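Local coordinates for ethyl acetate hydrolase (Pseudomonas veronii, PDB 5E4Y), which catalyses the hydrolysis of ethyl acetate to ethanol and acetate, a step in the breakdown of short-chain methyl ketones such as 2-butanone, at residues P42-A47 against L103-S108; R163-V168 against R292-T297; S229-R234 against R329-H334. All coordinates share one frame; numbering follows the deposited sequence.

Contact 1: residues P42-A47 against L103-S108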
# COMPACT_ATOMS: atom_id res chain seq x y z
N PRO A 42 -4.43 28.24 -25.21
CA PRO A 42 -4.83 28.93 -26.44
C PRO A 42 -5.78 28.09 -27.29
O PRO A 42 -6.76 28.62 -27.82
CB PRO A 42 -3.49 29.14 -27.17
CG PRO A 42 -2.55 28.16 -26.57
CD PRO A 42 -2.98 28.02 -25.14
N GLU A 43 -5.50 26.80 -27.41
CA GLU A 43 -6.39 25.88 -28.11
C GLU A 43 -6.37 24.51 -27.45
O GLU A 43 -5.31 23.97 -27.14
CB GLU A 43 -6.00 25.77 -29.59
CG GLU A 43 -4.54 25.44 -29.85
CD GLU A 43 -4.23 25.30 -31.33
OE1 GLU A 43 -5.19 25.21 -32.13
OE2 GLU A 43 -3.04 25.27 -31.69
N CYS A 44 -7.55 23.95 -27.22
CA CYS A 44 -7.66 22.65 -26.57
C CYS A 44 -8.20 21.59 -27.53
O CYS A 44 -9.28 21.75 -28.10
CB CYS A 44 -8.55 22.74 -25.33
SG CYS A 44 -8.77 21.18 -24.44
N LEU A 45 -7.44 20.51 -27.69
CA LEU A 45 -7.83 19.42 -28.58
C LEU A 45 -8.23 18.17 -27.80
O LEU A 45 -7.46 17.66 -26.99
CB LEU A 45 -6.70 19.08 -29.54
CG LEU A 45 -6.56 19.89 -30.84
CD1 LEU A 45 -6.19 21.34 -30.56
CD2 LEU A 45 -5.54 19.24 -31.76
N LEU A 46 -9.45 17.69 -28.04
CA LEU A 46 -9.92 16.48 -27.39
C LEU A 46 -9.92 15.30 -28.36
O LEU A 46 -10.47 15.39 -29.46
CB LEU A 46 -11.33 16.68 -26.82
CG LEU A 46 -11.47 17.70 -25.68
CD1 LEU A 46 -12.92 17.84 -25.27
CD2 LEU A 46 -10.60 17.30 -24.50
N ALA A 47 -9.31 14.19 -27.94
CA ALA A 47 -9.34 12.96 -28.72
C ALA A 47 -10.62 12.19 -28.39
O ALA A 47 -10.80 11.72 -27.27
CB ALA A 47 -8.11 12.12 -28.44
N LEU A 103 -3.12 11.60 -25.96
CA LEU A 103 -3.93 11.66 -27.18
C LEU A 103 -4.56 13.04 -27.35
O LEU A 103 -4.51 13.62 -28.43
CB LEU A 103 -5.01 10.57 -27.17
CG LEU A 103 -4.63 9.19 -27.72
CD1 LEU A 103 -3.47 8.57 -26.96
CD2 LEU A 103 -5.83 8.26 -27.72
N SER A 104 -5.17 13.55 -26.28
CA SER A 104 -5.69 14.91 -26.28
C SER A 104 -4.55 15.90 -26.06
O SER A 104 -3.37 15.51 -26.11
CB SER A 104 -6.75 15.08 -25.19
OG SER A 104 -7.88 14.26 -25.45
N SER A 105 -4.88 17.16 -25.83
CA SER A 105 -3.87 18.17 -25.56
C SER A 105 -3.08 17.80 -24.31
O SER A 105 -3.62 17.77 -23.21
CB SER A 105 -4.51 19.55 -25.39
OG SER A 105 -5.01 20.04 -26.63
N SER A 106 -1.80 17.52 -24.50
CA SER A 106 -0.95 17.05 -23.41
C SER A 106 0.41 17.73 -23.43
O SER A 106 0.72 18.49 -24.34
CB SER A 106 -0.78 15.53 -23.49
OG SER A 106 -2.04 14.88 -23.63
N ALA A 107 1.22 17.43 -22.41
CA ALA A 107 2.56 17.98 -22.31
C ALA A 107 3.48 17.42 -23.40
O ALA A 107 4.51 18.00 -23.71
CB ALA A 107 3.14 17.70 -20.94
N SER A 108 3.08 16.28 -23.97
CA SER A 108 3.91 15.58 -24.94
C SER A 108 3.58 15.93 -26.38
O SER A 108 4.29 15.52 -27.30
CB SER A 108 3.78 14.06 -24.74
OG SER A 108 2.45 13.63 -24.95

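Contact 2: residues R163-V168 against R292-T297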
# COMPACT_ATOMS: atom_id res chain seq x y z
N ARG A 163 -21.88 19.46 -11.31
CA ARG A 163 -21.75 20.73 -12.03
C ARG A 163 -22.95 20.97 -12.94
O ARG A 163 -23.51 22.07 -12.96
CB ARG A 163 -20.46 20.75 -12.85
CG ARG A 163 -20.24 22.05 -13.61
CD ARG A 163 -20.15 23.24 -12.68
NE ARG A 163 -19.92 24.49 -13.40
CZ ARG A 163 -19.77 25.67 -12.81
NH1 ARG A 163 -19.84 25.78 -11.49
NH2 ARG A 163 -19.56 26.76 -13.55
N TYR A 164 -23.34 19.95 -13.70
CA TYR A 164 -24.49 20.05 -14.58
C TYR A 164 -25.53 18.99 -14.24
O TYR A 164 -25.64 17.98 -14.94
CB TYR A 164 -24.07 19.92 -16.05
CG TYR A 164 -22.89 20.78 -16.44
CD1 TYR A 164 -23.03 22.15 -16.61
CD2 TYR A 164 -21.63 20.22 -16.65
CE1 TYR A 164 -21.96 22.94 -16.97
CE2 TYR A 164 -20.55 21.00 -17.02
CZ TYR A 164 -20.72 22.36 -17.18
OH TYR A 164 -19.65 23.14 -17.54
N PRO A 165 -26.29 19.21 -13.16
CA PRO A 165 -27.25 18.23 -12.64
C PRO A 165 -28.40 17.94 -13.62
O PRO A 165 -28.87 16.80 -13.69
CB PRO A 165 -27.78 18.89 -11.37
CG PRO A 165 -27.57 20.34 -11.58
CD PRO A 165 -26.31 20.45 -12.37
N ASP A 166 -28.83 18.95 -14.36
CA ASP A 166 -29.93 18.80 -15.30
C ASP A 166 -29.48 18.07 -16.56
O ASP A 166 -30.28 17.43 -17.24
CB ASP A 166 -30.51 20.16 -15.67
CG ASP A 166 -30.87 20.99 -14.46
OD1 ASP A 166 -32.05 20.95 -14.04
OD2 ASP A 166 -29.99 21.69 -13.92
N PHE A 167 -28.19 18.17 -16.86
CA PHE A 167 -27.63 17.58 -18.08
C PHE A 167 -27.52 16.06 -17.98
O PHE A 167 -27.64 15.36 -18.98
CB PHE A 167 -26.26 18.19 -18.37
CG PHE A 167 -25.85 18.12 -19.82
CD1 PHE A 167 -25.23 16.99 -20.32
CD2 PHE A 167 -26.08 19.18 -20.67
CE1 PHE A 167 -24.86 16.92 -21.65
CE2 PHE A 167 -25.71 19.12 -22.00
CZ PHE A 167 -25.09 17.99 -22.49
N VAL A 168 -27.29 15.57 -16.76
CA VAL A 168 -27.06 14.15 -16.54
C VAL A 168 -28.30 13.40 -16.04
O VAL A 168 -28.83 13.71 -14.97
CB VAL A 168 -25.92 13.93 -15.52
CG1 VAL A 168 -25.63 12.45 -15.35
CG2 VAL A 168 -24.67 14.68 -15.95
N ARG A 292 -26.96 18.00 -4.66
CA ARG A 292 -27.33 18.69 -5.89
C ARG A 292 -27.61 17.71 -7.03
O ARG A 292 -28.25 18.06 -8.02
CB ARG A 292 -26.23 19.67 -6.30
CG ARG A 292 -26.02 20.81 -5.32
CD ARG A 292 -24.81 21.65 -5.69
NE ARG A 292 -24.84 22.08 -7.08
CZ ARG A 292 -25.39 23.22 -7.49
NH1 ARG A 292 -25.95 24.04 -6.61
NH2 ARG A 292 -25.38 23.54 -8.78
N ILE A 293 -27.11 16.49 -6.88
CA ILE A 293 -27.24 15.46 -7.91
C ILE A 293 -28.69 15.05 -8.11
O ILE A 293 -29.37 14.67 -7.16
CB ILE A 293 -26.40 14.22 -7.57
CG1 ILE A 293 -24.93 14.59 -7.42
CG2 ILE A 293 -26.58 13.14 -8.63
CD1 ILE A 293 -24.04 13.43 -7.01
N LYS A 294 -29.16 15.12 -9.35
CA LYS A 294 -30.53 14.74 -9.68
C LYS A 294 -30.58 13.49 -10.55
O LYS A 294 -31.66 13.00 -10.87
CB LYS A 294 -31.25 15.89 -10.38
CG LYS A 294 -31.46 17.11 -9.50
CD LYS A 294 -32.35 18.14 -10.19
CE LYS A 294 -31.69 18.67 -11.45
NZ LYS A 294 -32.52 19.73 -12.09
N ALA A 295 -29.42 12.99 -10.93
CA ALA A 295 -29.34 11.80 -11.78
C ALA A 295 -29.50 10.52 -10.96
O ALA A 295 -29.23 10.50 -9.76
CB ALA A 295 -28.01 11.78 -12.53
N LYS A 296 -29.95 9.46 -11.62
CA LYS A 296 -30.01 8.15 -11.00
C LYS A 296 -28.61 7.56 -10.95
O LYS A 296 -28.03 7.24 -11.99
CB LYS A 296 -30.96 7.22 -11.75
CG LYS A 296 -31.15 5.86 -11.09
CD LYS A 296 -31.74 6.00 -9.69
CE LYS A 296 -31.92 4.64 -9.03
NZ LYS A 296 -32.52 4.75 -7.67
N THR A 297 -28.06 7.44 -9.75
CA THR A 297 -26.65 7.10 -9.60
C THR A 297 -26.44 5.73 -8.96
O THR A 297 -27.02 5.42 -7.92
CB THR A 297 -25.92 8.16 -8.75
OG1 THR A 297 -26.10 9.45 -9.35
CG2 THR A 297 -24.43 7.85 -8.67
O HOH W 1 -27.46 15.04 -11.77

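Contact 3: residues S229-R234 against R329-H334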
# COMPACT_ATOMS: atom_id res chain seq x y z
N SER A 229 -4.58 -6.85 -4.83
CA SER A 229 -4.92 -7.22 -3.46
C SER A 229 -3.98 -8.32 -2.96
O SER A 229 -3.39 -9.03 -3.76
CB SER A 229 -6.37 -7.69 -3.36
OG SER A 229 -6.55 -8.96 -3.97
N PRO A 230 -3.84 -8.44 -1.63
CA PRO A 230 -3.05 -9.54 -1.06
C PRO A 230 -3.62 -10.90 -1.46
O PRO A 230 -2.85 -11.84 -1.69
CB PRO A 230 -3.17 -9.32 0.45
CG PRO A 230 -3.41 -7.85 0.59
CD PRO A 230 -4.25 -7.47 -0.60
N GLU A 231 -4.94 -11.00 -1.55
CA GLU A 231 -5.61 -12.24 -1.91
C GLU A 231 -5.38 -12.59 -3.38
O GLU A 231 -5.46 -13.75 -3.78
CB GLU A 231 -7.10 -12.15 -1.61
CG GLU A 231 -7.85 -13.48 -1.70
CD GLU A 231 -7.55 -14.42 -0.55
OE1 GLU A 231 -6.84 -14.01 0.39
OE2 GLU A 231 -8.03 -15.57 -0.58
N PHE A 232 -5.11 -11.57 -4.19
CA PHE A 232 -4.83 -11.75 -5.61
C PHE A 232 -3.59 -12.61 -5.81
O PHE A 232 -3.58 -13.54 -6.61
CB PHE A 232 -4.66 -10.39 -6.30
CG PHE A 232 -4.27 -10.48 -7.74
CD1 PHE A 232 -5.24 -10.62 -8.73
CD2 PHE A 232 -2.94 -10.42 -8.13
CE1 PHE A 232 -4.89 -10.69 -10.06
CE2 PHE A 232 -2.58 -10.50 -9.46
CZ PHE A 232 -3.56 -10.63 -10.43
N PHE A 233 -2.53 -12.30 -5.06
CA PHE A 233 -1.27 -13.02 -5.19
C PHE A 233 -1.23 -14.28 -4.33
O PHE A 233 -0.48 -15.21 -4.62
CB PHE A 233 -0.10 -12.10 -4.84
CG PHE A 233 0.01 -10.89 -5.72
CD1 PHE A 233 0.45 -11.01 -7.03
CD2 PHE A 233 -0.34 -9.64 -5.25
CE1 PHE A 233 0.55 -9.90 -7.85
CE2 PHE A 233 -0.24 -8.52 -6.07
CZ PHE A 233 0.21 -8.66 -7.37
N ARG A 234 -2.03 -14.30 -3.27
CA ARG A 234 -2.06 -15.45 -2.37
C ARG A 234 -2.71 -16.66 -3.05
O ARG A 234 -2.28 -17.79 -2.86
CB ARG A 234 -2.81 -15.12 -1.08
CG ARG A 234 -2.58 -16.14 0.03
CD ARG A 234 -3.58 -15.97 1.16
NE ARG A 234 -4.93 -16.32 0.75
CZ ARG A 234 -5.42 -17.56 0.77
NH1 ARG A 234 -4.66 -18.56 1.19
NH2 ARG A 234 -6.66 -17.79 0.37
N ARG A 329 -17.86 -7.54 -6.68
CA ARG A 329 -17.04 -8.51 -5.96
C ARG A 329 -15.94 -9.08 -6.85
O ARG A 329 -16.22 -9.74 -7.85
CB ARG A 329 -17.91 -9.64 -5.42
CG ARG A 329 -17.13 -10.74 -4.71
CD ARG A 329 -18.05 -11.78 -4.10
NE ARG A 329 -18.85 -11.23 -3.00
CZ ARG A 329 -18.44 -11.19 -1.74
NH1 ARG A 329 -17.25 -11.66 -1.40
NH2 ARG A 329 -19.23 -10.67 -0.80
N SER A 330 -14.70 -8.81 -6.48
CA SER A 330 -13.53 -9.30 -7.20
C SER A 330 -12.28 -9.13 -6.35
O SER A 330 -12.05 -8.07 -5.77
CB SER A 330 -13.37 -8.58 -8.53
OG SER A 330 -12.22 -9.03 -9.23
N ILE A 331 -11.47 -10.18 -6.27
CA ILE A 331 -10.24 -10.14 -5.48
C ILE A 331 -9.09 -9.50 -6.27
O ILE A 331 -8.00 -9.32 -5.74
CB ILE A 331 -9.80 -11.54 -5.02
CG1 ILE A 331 -9.49 -12.43 -6.23
CG2 ILE A 331 -10.88 -12.18 -4.15
CD1 ILE A 331 -8.97 -13.80 -5.86
N ASP A 332 -9.36 -9.14 -7.52
CA ASP A 332 -8.35 -8.52 -8.37
C ASP A 332 -8.10 -7.06 -7.99
O ASP A 332 -7.17 -6.43 -8.50
CB ASP A 332 -8.77 -8.61 -9.84
CG ASP A 332 -8.73 -10.03 -10.37
OD1 ASP A 332 -8.84 -10.97 -9.55
OD2 ASP A 332 -8.57 -10.21 -11.59
N GLY A 333 -8.94 -6.52 -7.11
CA GLY A 333 -8.75 -5.17 -6.62
C GLY A 333 -9.07 -4.10 -7.64
O GLY A 333 -9.90 -4.29 -8.52
N HIS A 334 -8.40 -2.96 -7.51
CA HIS A 334 -8.66 -1.80 -8.36
C HIS A 334 -8.37 -2.07 -9.83
O HIS A 334 -9.14 -1.66 -10.71
CB HIS A 334 -7.83 -0.60 -7.89
CG HIS A 334 -8.13 0.67 -8.63
ND1 HIS A 334 -9.28 1.40 -8.41
CD2 HIS A 334 -7.44 1.34 -9.58
CE1 HIS A 334 -9.28 2.46 -9.20
NE2 HIS A 334 -8.17 2.44 -9.92

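Contact 1: residues P42-A47 against L103-S108
Three hydrogen bonds tie Leu45 and Ala47 of the strand to Ser104 and Ser105 of the loop. Two of them use serine hydroxyls as acceptors. Leu45 N gives to Ser105 OG at 2.7 Å, and the bond is nearly straight (166°). Ala47 N gives to Ser104 OG at 2.9 Å, in line at 180°. Ser105 OG stands beside its own backbone N (chi1 -70°), which turns the hydroxyl onto the strand edge; Ser104 OG does the same. The third bond runs between backbones, from Ser105 N to Leu45 O at 2.9 Å. The loop, though not a strand, supplies two hydroxyls and one N-H to the backbone of 45-47. Apolar contact is slight: Ala47 CB meets Leu103 CB at 3.7 Å. Within the loop, Ser106 OG gives to Ser104 O at 2.9 Å from above the carbonyl plane. Asn109 ND2 also bonds that oxygen, and Ser104 OG has a further partner in Asn97 O. Strand 26-34 pairs antiparallel with strand 40-51, through Cys44 and Leu46. Ala47 pairs with Asn97, just past strand 92-96, and helix 263-274 meets the loop at Ser106 and Ala107.

Contact 2: residues R163-V168 against R292-T297
Lys294 reaches Asp166 with a chain that starts beside its backbone N (chi1 -66°) and bends at chi3 (-64°). Asp166 CG is likewise set beside its own N (chi1 -52°), which swings the carboxylate back to the lysine although CB points away. The two side chains cross obliquely. Lys294 NZ and Asp166 OD1 form a salt bridge at the exposed side of the contact, but the modelled 2.3 Å between them is too short to be taken literally. On the way, Lys294 CE passes Pro165 CB at 3.9 Å. Pro165 CB also rests on Arg292 O at 3.5 Å. A water links the two backbones: it donates to Pro165 O at 3.0 Å and accepts from Lys294 N at 3.0 Å. Deeper in, Val168 CG1 touches Ala295 CB at 3.8 Å. The contact joins the turn after helix 152-163 to the lead-in of strand 296-300. Strands 170-174 and 296-300 then run parallel, and Lys296 pairs with Lys169 and Ala171. Ile293 packs on Ala161 and Val162 of helix 152-163, and Val168 on Trp160. Tyr164 and Phe167 lie against helix 124-137.

Contact 3: residues S229-R234 against R329-H334
Phe232 lays the edge of its ring against the carboxylate of Asp332, with Phe232 CD1 3.7 Å from Asp332 OD1. That oxygen lies near the ring plane, while the carboxylate plane stands 85° to the ring. The ring edge therefore offers its C-H side to the acid. Asp332 OD2 has stronger partners in Thr340 OG1 and Arg237, which probably fix the rotation of the carboxylate. Trp228 stacks on the Phe232 ring. Ser229 is the N-cap of helix 230-234. Ser229 OG accepts from Phe232 N at 3.0 Å, a bent bond (132°). Ser229 OG also donates to Ile331 O, though the modelled 2.3 Å is doubtful. Ile331 belongs to a type I turn from Ser330 to Gly333. Ile331 CG2 comes within 4.1 Å of Glu231 CG, and Ile331 CD1 packs toward Glu231 O. Glu231 bends at chi2 (73°), and its carboxylate turns away from Ile331 to Arg234. Arg234 grips Glu231 side-on, NE to OE1 at 3.0 Å and NH2 to OE2 at 2.8 Å. An alanine in place of Glu231 is likely to leave the Arg234 guanidinium without its carboxylate mate and open a gap beside Ile331 CG2. Pro230, Glu231, Phe233 and Arg234 also pack on the second subunit. His334, which follows the turn, is inferred to be catalytic, and its ND1 bonds Asp305. The Ser229 cap thus holds the first turn of helix 230-234, while Arg237 and Thr340 probably hold Asp332 and so help place the turn just before His334.

Overall arrangement
The centres of contacts 1 and 2 lie about 27 Å apart, those of contacts 2 and 3 about 33 Å, and those of contacts 1 and 3 about 35 Å. Contacts 1 and 2 reach the same mixed sheet, the core of the alpha/beta hydrolase fold, away from the annotated sites. Contact 1 uses strand 40-51 near one end of it, and contact 2 uses strand 296-300 toward the other. Contact 3 lies across the chain's centre from contact 1. It sets the loop of the inferred catalytic His334 against helix 230-234, which packs on the second subunit. Contact 1 closes first along the chain; the segments of contacts 2 and 3 then alternate.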